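Local coordinates for cell shape-determining protein MreC (Streptococcus pneumoniae, PDB 2QF4) that helps form and maintain cell shape, probably as part of the elongasome that synthesises peripheral peptidoglycan, at residues I128-T136 and E146-D154. Numbering follows the deposited sequence.
Sequences IPVGEVVAT and EVTVKLSAD
Ser-152 N reaches Val-130 O (3.0 Å) tilted 27° from the plane of the Val-130 carbonyl, a bond that carries the backbone contact one residue beyond the strand end at Leu-151. A water that donates to Val-130 O and accepts from Ala-153 N adds a second, indirect link to the loop that follows. By contrast, Lys-150 N approaches Glu-132 O nearly head-on (2.9 Å), and Thr-148 N does likewise to Ala-135 O. The Glu-132 carboxylate stays 5.5 Å from Lys-150 NZ, measured from OE2, too far for a salt bridge. These two antiparallel strands form a hairpin in the second of two six-stranded barrels, the double-barrel, alpha-lytic-protease-like fold of the major periplasmic domain of MreC. A classic beta bulge interrupts the register: Val-134 and Ala-135 both face Thr-148, whose O accepts Val-134 N at 2.8 Å and Ala-135 N only weakly. Val-134 is thus turned toward the partner strand, and its CG2, anti to the carbonyl carbon of Val-134 and therefore beside the backbone N, comes 3.9 Å from Lys-150 CB. On the face carrying Val-133, Val-147 and Val-149, the first two side chains cross at about a right angle, Val-133 CG2 lying 3.9 Å from Val-147 CG1, while Val-115 of strand 114-118 packs against Val-133 and Val-149.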
ATOM      1  N   ILE A 128       8.278  -2.808   0.654  1.00  9.31           N
ATOM      2  CA  ILE A 128       7.313  -3.661   1.313  1.00  9.46           C
ATOM      3  C   ILE A 128       6.565  -4.444   0.220  1.00  8.67           C
ATOM      4  O   ILE A 128       6.084  -3.843  -0.742  1.00  8.62           O
ATOM      5  CB  ILE A 128       6.293  -2.844   2.110  1.00  8.88           C
ATOM      6  CG1 ILE A 128       6.977  -2.035   3.209  1.00 10.08           C
ATOM      7  CG2 ILE A 128       5.208  -3.756   2.692  1.00 10.04           C
ATOM      8  CD1 ILE A 128       6.067  -0.970   3.843  1.00 11.86           C
ATOM      9  N   PRO A 129       6.461  -5.783   0.342  1.00  8.76           N
ATOM     10  CA  PRO A 129       5.715  -6.549  -0.669  1.00  8.96           C
ATOM     11  C   PRO A 129       4.273  -6.071  -0.781  1.00  8.47           C
ATOM     12  O   PRO A 129       3.598  -5.911   0.232  1.00  9.11           O
ATOM     13  CB  PRO A 129       5.799  -7.999  -0.157  1.00 10.02           C
ATOM     14  CG  PRO A 129       7.046  -7.998   0.666  1.00 10.80           C
ATOM     15  CD  PRO A 129       7.062  -6.675   1.342  1.00 10.26           C
ATOM     16  N   VAL A 130       3.802  -5.949  -2.017  1.00  8.09           N
ATOM     17  CA  VAL A 130       2.399  -5.610  -2.329  1.00  8.88           C
ATOM     18  C   VAL A 130       1.682  -6.764  -3.015  1.00  8.66           C
ATOM     19  O   VAL A 130       0.600  -7.173  -2.576  1.00  8.74           O
ATOM     20  CB  VAL A 130       2.327  -4.333  -3.180  1.00  8.32           C
ATOM     21  CG1 VAL A 130       0.877  -3.992  -3.555  1.00  9.44           C
ATOM     22  CG2 VAL A 130       2.920  -3.177  -2.403  1.00  9.87           C
ATOM     23  N   GLY A 131       2.284  -7.306  -4.064  1.00  8.85           N
ATOM     24  CA  GLY A 131       1.669  -8.399  -4.802  1.00  9.04           C
ATOM     25  C   GLY A 131       2.376  -8.648  -6.095  1.00  8.86           C
ATOM     26  O   GLY A 131       3.543  -8.295  -6.244  1.00  9.85           O
ATOM     27  N   GLU A 132       1.648  -9.264  -7.023  1.00  8.56           N
ATOM     28  CA  GLU A 132       2.210  -9.575  -8.332  1.00 10.34           C
ATOM     29  C   GLU A 132       1.259  -9.102  -9.401  1.00  8.68           C
ATOM     30  O   GLU A 132       0.030  -9.122  -9.230  1.00  9.12           O
ATOM     31  CB  GLU A 132       2.494 -11.050  -8.496  1.00 12.05           C
ATOM     32  CG  GLU A 132       1.325 -11.937  -8.504  1.00 18.44           C
ATOM     33  CD  GLU A 132       1.693 -13.402  -8.698  1.00 20.24           C
ATOM     34  OE1 GLU A 132       2.848 -13.702  -9.088  1.00 26.69           O
ATOM     35  OE2 GLU A 132       0.801 -14.247  -8.445  1.00 30.23           O
ATOM     36  N   VAL A 133       1.829  -8.670 -10.528  1.00  8.69           N
ATOM     37  CA  VAL A 133       1.038  -8.199 -11.631  1.00  8.72           C
ATOM     38  C   VAL A 133       0.152  -9.292 -12.186  1.00  9.25           C
ATOM     39  O   VAL A 133       0.598 -10.434 -12.384  1.00  9.09           O
ATOM     40  CB  VAL A 133       1.959  -7.651 -12.760  1.00  9.16           C
ATOM     41  CG1 VAL A 133       1.162  -7.365 -14.013  1.00 10.57           C
ATOM     42  CG2 VAL A 133       2.703  -6.403 -12.263  1.00  9.19           C
ATOM     43  N   VAL A 134      -1.098  -8.958 -12.437  1.00  8.24           N
ATOM     44  CA  VAL A 134      -2.013  -9.760 -13.246  1.00  8.77           C
ATOM     45  C   VAL A 134      -1.900  -9.361 -14.708  1.00  8.95           C
ATOM     46  O   VAL A 134      -1.545 -10.178 -15.553  1.00 10.69           O
ATOM     47  CB  VAL A 134      -3.463  -9.650 -12.712  1.00  8.60           C
ATOM     48  CG1 VAL A 134      -4.459 -10.324 -13.649  1.00  9.88           C
ATOM     49  CG2 VAL A 134      -3.550 -10.239 -11.324  1.00 10.54           C
ATOM     50  N   ALA A 135      -2.192  -8.100 -15.019  1.00  8.53           N
ATOM     51  CA  ALA A 135      -2.196  -7.620 -16.409  1.00  9.24           C
ATOM     52  C   ALA A 135      -2.145  -6.118 -16.451  1.00  8.45           C
ATOM     53  O   ALA A 135      -2.198  -5.459 -15.418  1.00  8.94           O
ATOM     54  CB  ALA A 135      -3.451  -8.148 -17.151  1.00 10.43           C
ATOM     55  N   THR A 136      -2.021  -5.601 -17.657  1.00  8.64           N
ATOM     56  CA  THR A 136      -2.193  -4.190 -17.896  1.00  8.84           C
ATOM     57  C   THR A 136      -3.415  -3.955 -18.767  1.00  8.97           C
ATOM     58  O   THR A 136      -3.832  -4.816 -19.531  1.00  9.43           O
ATOM     59  CB  THR A 136      -0.973  -3.541 -18.559  1.00  9.78           C
ATOM     60  OG1 THR A 136      -0.825  -4.036 -19.881  1.00 12.36           O
ATOM     61  CG2 THR A 136       0.300  -3.807 -17.778  1.00 11.62           C
ATOM     62  N   GLU A 146      -2.768   1.267 -17.131  1.00  8.86           N
ATOM     63  CA  GLU A 146      -3.073   0.860 -15.765  1.00  9.22           C
ATOM     64  C   GLU A 146      -2.606  -0.578 -15.577  1.00  8.15           C
ATOM     65  O   GLU A 146      -2.572  -1.349 -16.519  1.00 10.48           O
ATOM     66  CB  GLU A 146      -4.593   0.915 -15.564  1.00 10.64           C
ATOM     67  CG  GLU A 146      -5.182   0.480 -14.239  1.00 13.86           C
ATOM     68  CD  GLU A 146      -6.690   0.260 -14.370  1.00 16.14           C
ATOM     69  OE1 GLU A 146      -7.352   1.123 -15.007  1.00 21.54           O
ATOM     70  OE2 GLU A 146      -7.209  -0.817 -13.942  1.00 21.12           O
ATOM     71  N   VAL A 147      -2.244  -0.909 -14.364  1.00  8.50           N
ATOM     72  CA  VAL A 147      -1.826  -2.245 -13.999  1.00  8.22           C
ATOM     73  C   VAL A 147      -2.769  -2.786 -12.960  1.00  8.20           C
ATOM     74  O   VAL A 147      -3.112  -2.081 -11.997  1.00  8.68           O
ATOM     75  CB  VAL A 147      -0.382  -2.278 -13.446  1.00  8.67           C
ATOM     76  CG1 VAL A 147       0.119  -3.707 -13.277  1.00 11.15           C
ATOM     77  CG2 VAL A 147       0.557  -1.501 -14.342  1.00 11.74           C
ATOM     78  N   THR A 148      -3.172  -4.046 -13.089  1.00  7.69           N
ATOM     79  CA  THR A 148      -3.902  -4.761 -12.053  1.00  7.62           C
ATOM     80  C   THR A 148      -2.986  -5.754 -11.362  1.00  7.20           C
ATOM     81  O   THR A 148      -2.138  -6.389 -12.012  1.00  7.88           O
ATOM     82  CB  THR A 148      -5.200  -5.407 -12.569  1.00  8.45           C
ATOM     83  OG1 THR A 148      -4.925  -6.306 -13.646  1.00  9.02           O
ATOM     84  CG2 THR A 148      -6.215  -4.333 -13.025  1.00  9.67           C
ATOM     85  N   VAL A 149      -3.140  -5.846 -10.042  1.00  7.47           N
ATOM     86  CA  VAL A 149      -2.242  -6.569  -9.182  1.00  8.12           C
ATOM     87  C   VAL A 149      -3.016  -7.460  -8.202  1.00  7.88           C
ATOM     88  O   VAL A 149      -3.998  -7.036  -7.587  1.00  8.81           O
ATOM     89  CB  VAL A 149      -1.356  -5.573  -8.410  1.00  8.06           C
ATOM     90  CG1 VAL A 149      -0.505  -6.216  -7.299  1.00 10.30           C
ATOM     91  CG2 VAL A 149      -0.454  -4.788  -9.370  1.00  9.94           C
ATOM     92  N   LYS A 150      -2.530  -8.679  -8.048  1.00  8.24           N
ATOM     93  CA  LYS A 150      -3.067  -9.600  -7.045  1.00  9.41           C
ATOM     94  C   LYS A 150      -2.301  -9.380  -5.748  1.00  8.33           C
ATOM     95  O   LYS A 150      -1.099  -9.585  -5.691  1.00  8.79           O
ATOM     96  CB  LYS A 150      -2.913 -11.045  -7.512  1.00 10.31           C
ATOM     97  CG  LYS A 150      -3.458 -12.041  -6.521  1.00 13.31           C
ATOM     98  CD  LYS A 150      -3.295 -13.469  -6.951  1.00 15.99           C
ATOM     99  CE  LYS A 150      -4.194 -14.408  -6.140  1.00 19.54           C
ATOM    100  NZ  LYS A 150      -4.206 -15.768  -6.697  1.00 23.90           N
ATOM    101  N   LEU A 151      -3.019  -8.987  -4.710  1.00  8.81           N
ATOM    102  CA  LEU A 151      -2.410  -8.723  -3.399  1.00  9.26           C
ATOM    103  C   LEU A 151      -1.853  -9.968  -2.782  1.00  9.91           C
ATOM    104  O   LEU A 151      -2.478 -11.022  -2.828  1.00 11.53           O
ATOM    105  CB  LEU A 151      -3.456  -8.093  -2.470  1.00  9.92           C
ATOM    106  CG  LEU A 151      -3.942  -6.685  -2.849  1.00 10.56           C
ATOM    107  CD1 LEU A 151      -5.125  -6.250  -2.022  1.00 12.82           C
ATOM    108  CD2 LEU A 151      -2.794  -5.698  -2.705  1.00 14.02           C
ATOM    109  N   SER A 152      -0.681  -9.871  -2.188  1.00 10.31           N
ATOM    110  CA  SER A 152      -0.124 -11.052  -1.515  1.00 11.90           C
ATOM    111  C   SER A 152      -0.490 -11.185  -0.039  1.00 12.36           C
ATOM    112  O   SER A 152      -0.283 -12.255   0.531  1.00 14.59           O
ATOM    113  CB  SER A 152       1.364 -11.154  -1.728  1.00 14.44           C
ATOM    114  OG  SER A 152       1.961  -9.951  -1.399  1.00 17.02           O
ATOM    115  N   ALA A 153      -1.040 -10.148   0.576  1.00 11.59           N
ATOM    116  CA  ALA A 153      -1.470 -10.199   1.960  1.00 12.94           C
ATOM    117  C   ALA A 153      -2.857  -9.607   2.119  1.00 12.93           C
ATOM    118  O   ALA A 153      -3.327  -8.801   1.315  1.00 14.22           O
ATOM    119  CB  ALA A 153      -0.513  -9.434   2.784  1.00 13.97           C
ATOM    120  N   ASP A 154      -3.515 -10.004   3.197  1.00 14.59           N
ATOM    121  CA  ASP A 154      -4.762  -9.382   3.623  1.00 15.67           C
ATOM    122  C   ASP A 154      -4.873  -9.465   5.130  1.00 14.60           C
ATOM    123  O   ASP A 154      -3.936  -9.905   5.812  1.00 15.11           O
ATOM    124  CB  ASP A 154      -5.996  -9.962   2.911  1.00 17.83           C
ATOM    125  CG  ASP A 154      -6.246 -11.402   3.247  1.00 21.36           C
ATOM    126  OD1 ASP A 154      -6.671 -12.166   2.345  1.00 28.37           O
ATOM    127  OD2 ASP A 154      -6.026 -11.805   4.410  1.00 25.51           O
TER
HETATM  128  O   HOH W   1      -0.415  -7.285  -0.026  1.00 13.30           O